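Local coordinates for Ras GTPase-activating-like protein rng2 (Schizosaccharomyces pombe, PDB 1P2X) that binds actin filaments through its calponin-homology domain and is required to build the contractile F-actin ring at the division site, at residues Tyr7-Arg12 with Lys104-Ile109. Sequence-based numbering, arbitrary orientation.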
loop_
_atom_site.group_PDB
_atom_site.type_symbol
_atom_site.label_atom_id
_atom_site.label_comp_id
_atom_site.label_asym_id
_atom_site.label_seq_id
_atom_site.Cartn_x
_atom_site.Cartn_y
_atom_site.Cartn_z
ATOM N N TYR A 7 5.890 -0.556 15.299
ATOM C CA TYR A 7 5.912 -1.966 14.930
ATOM C C TYR A 7 4.626 -2.433 14.245
ATOM O O TYR A 7 4.676 -3.158 13.254
ATOM C CB TYR A 7 6.152 -2.847 16.158
ATOM C CG TYR A 7 5.919 -4.320 15.886
ATOM C CD1 TYR A 7 6.891 -5.096 15.254
ATOM C CD2 TYR A 7 4.721 -4.941 16.256
ATOM C CE1 TYR A 7 6.680 -6.458 15.005
ATOM C CE2 TYR A 7 4.498 -6.301 16.003
ATOM C CZ TYR A 7 5.483 -7.046 15.378
ATOM O OH TYR A 7 5.272 -8.375 15.131
ATOM N N ASP A 8 3.482 -2.034 14.793
ATOM C CA ASP A 8 2.190 -2.418 14.241
ATOM C C ASP A 8 2.021 -1.930 12.805
ATOM O O ASP A 8 1.660 -2.713 11.932
ATOM C CG ASP A 8 0.821 -2.751 16.322
ATOM O OD1 ASP A 8 1.325 -3.896 16.420
ATOM O OD2 ASP A 8 0.041 -2.331 17.197
ATOM N N TYR A 9 2.297 -0.647 12.567
ATOM C CA TYR A 9 2.168 -0.080 11.232
ATOM C C TYR A 9 3.080 -0.805 10.239
ATOM O O TYR A 9 2.713 -1.006 9.078
ATOM C CB TYR A 9 2.465 1.433 11.219
ATOM C CG TYR A 9 2.340 2.019 9.828
ATOM C CD1 TYR A 9 1.121 1.980 9.147
ATOM C CD2 TYR A 9 3.450 2.513 9.152
ATOM C CE1 TYR A 9 1.012 2.417 7.820
ATOM C CE2 TYR A 9 3.347 2.962 7.830
ATOM C CZ TYR A 9 2.127 2.904 7.172
ATOM O OH TYR A 9 2.027 3.294 5.858
ATOM N N LEU A 10 4.263 -1.202 10.692
ATOM C CA LEU A 10 5.172 -1.942 9.827
ATOM C C LEU A 10 4.563 -3.294 9.483
ATOM O O LEU A 10 4.781 -3.821 8.392
ATOM C CB LEU A 10 6.547 -2.123 10.494
ATOM C CG LEU A 10 7.526 -0.959 10.305
ATOM C CD1 LEU A 10 8.788 -1.177 11.149
ATOM C CD2 LEU A 10 7.878 -0.833 8.828
ATOM N N CYS A 11 3.803 -3.867 10.411
ATOM C CA CYS A 11 3.136 -5.137 10.127
ATOM C C CYS A 11 2.057 -4.898 9.078
ATOM O O CYS A 11 1.869 -5.713 8.182
ATOM C CB CYS A 11 2.488 -5.727 11.376
ATOM S SG CYS A 11 3.656 -6.366 12.585
ATOM N N ARG A 12 1.359 -3.773 9.188
ATOM C CA ARG A 12 0.325 -3.452 8.224
ATOM C C ARG A 12 0.936 -3.308 6.836
ATOM O O ARG A 12 0.391 -3.820 5.853
ATOM C CB ARG A 12 -0.412 -2.171 8.627
ATOM C CG ARG A 12 -0.961 -2.180 10.079
ATOM C CD ARG A 12 -2.153 -3.131 10.279
ATOM N NE ARG A 12 -1.780 -4.526 10.528
ATOM C CZ ARG A 12 -1.365 -5.002 11.696
ATOM N NH1 ARG A 12 -1.258 -4.201 12.750
ATOM N NH2 ARG A 12 -1.084 -6.292 11.829
ATOM N N LYS A 104 -2.279 5.962 4.067
ATOM C CA LYS A 104 -3.621 5.868 3.504
ATOM C C LYS A 104 -3.592 4.971 2.278
ATOM O O LYS A 104 -4.601 4.366 1.911
ATOM C CB LYS A 104 -4.159 7.250 3.130
ATOM C CG LYS A 104 -5.606 7.244 2.676
ATOM C CD LYS A 104 -6.161 8.656 2.533
ATOM C CE LYS A 104 -6.032 9.433 3.834
ATOM N NZ LYS A 104 -6.599 10.810 3.711
ATOM N N VAL A 105 -2.430 4.889 1.638
ATOM C CA VAL A 105 -2.271 4.014 0.484
ATOM C C VAL A 105 -2.302 2.574 0.984
ATOM O O VAL A 105 -3.030 1.736 0.452
ATOM C CB VAL A 105 -0.939 4.291 -0.251
ATOM C CG1 VAL A 105 -0.683 3.230 -1.304
ATOM C CG2 VAL A 105 -0.985 5.672 -0.899
ATOM N N ILE A 106 -1.513 2.304 2.019
ATOM C CA ILE A 106 -1.454 0.980 2.624
ATOM C C ILE A 106 -2.851 0.580 3.097
ATOM O O ILE A 106 -3.255 -0.572 2.971
ATOM C CB ILE A 106 -0.475 0.974 3.823
ATOM C CG1 ILE A 106 0.933 1.368 3.353
ATOM C CG2 ILE A 106 -0.451 -0.387 4.486
ATOM C CD1 ILE A 106 1.434 0.561 2.153
ATOM N N TYR A 107 -3.573 1.550 3.651
ATOM C CA TYR A 107 -4.940 1.347 4.131
ATOM C C TYR A 107 -5.838 0.985 2.950
ATOM O O TYR A 107 -6.621 0.043 3.014
ATOM C CB TYR A 107 -5.442 2.632 4.797
ATOM C CG TYR A 107 -6.874 2.579 5.295
ATOM C CD1 TYR A 107 -7.270 1.660 6.268
ATOM C CD2 TYR A 107 -7.828 3.463 4.801
ATOM C CE1 TYR A 107 -8.588 1.628 6.728
ATOM C CE2 TYR A 107 -9.140 3.437 5.247
ATOM C CZ TYR A 107 -9.514 2.521 6.205
ATOM O OH TYR A 107 -10.821 2.487 6.619
ATOM N N CYS A 108 -5.707 1.736 1.866
ATOM C CA CYS A 108 -6.502 1.476 0.685
ATOM C C CYS A 108 -6.236 0.059 0.179
ATOM O O CYS A 108 -7.172 -0.667 -0.189
ATOM C CB CYS A 108 -6.190 2.509 -0.403
ATOM S SG CYS A 108 -7.030 2.198 -1.975
ATOM N N ILE A 109 -4.970 -0.352 0.188
ATOM C CA ILE A 109 -4.607 -1.690 -0.281
ATOM C C ILE A 109 -5.241 -2.808 0.557
ATOM O O ILE A 109 -5.642 -3.843 0.021
ATOM C CB ILE A 109 -3.079 -1.863 -0.304
ATOM C CG1 ILE A 109 -2.482 -0.986 -1.415
ATOM C CG2 ILE A 109 -2.714 -3.334 -0.490
ATOM C CD1 ILE A 109 -0.981 -0.982 -1.464
#
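The backbones of helical segments 7-12 and 104-109 come closest where Arg12 CA lies 7.4 Å from Ile106 CA, and no hydrogen bond joins the two; the contact is made by Ile106 reaching across to Tyr9 and to the main chain of Arg12. Each branch of the isoleucine has its own target. CG1 meets the phenol oxygen, with Tyr9 OH 3.3 Å from Ile106 CG1, while the ring carbon Tyr9 CZ stays 4.3 Å from that same CG1. The tyrosine therefore touches through its hydroxyl end, its ring lying oblique to the isoleucine. Tyr9 gets there because its ring carbon CG stands anti to the backbone N (chi1 180°), which leaves the hydroxyl beside Ile106. The hydroxyl's hydrogen bond goes instead to Glu35, outside the two segments, so a polar group held from elsewhere sits against an aliphatic branch. The other branch, Ile106 CG2, rests 3.8 Å from Arg12 O. This carbonyl accepts a hydrogen bond from His110, one helical turn beyond Ile106, so the same oxygen is hydrogen-bonded by His110 and brushed by the Ile106 methyl. The Arg12 side chain starts toward Ile106 but turns off, and its NH2 forms a salt bridge with Glu15. In this all-helical calponin-homology domain, the part of the protein that binds actin filaments, the contact joins helix 2-23 to helix 102-117 near the centre of the chain. Ile106 and Ile109 both touch Ala16, and Ile109 goes on to Trp19 and Ile20, while helix 136-147 packs against Tyr9 and Leu10 through Arg145 and Ile142.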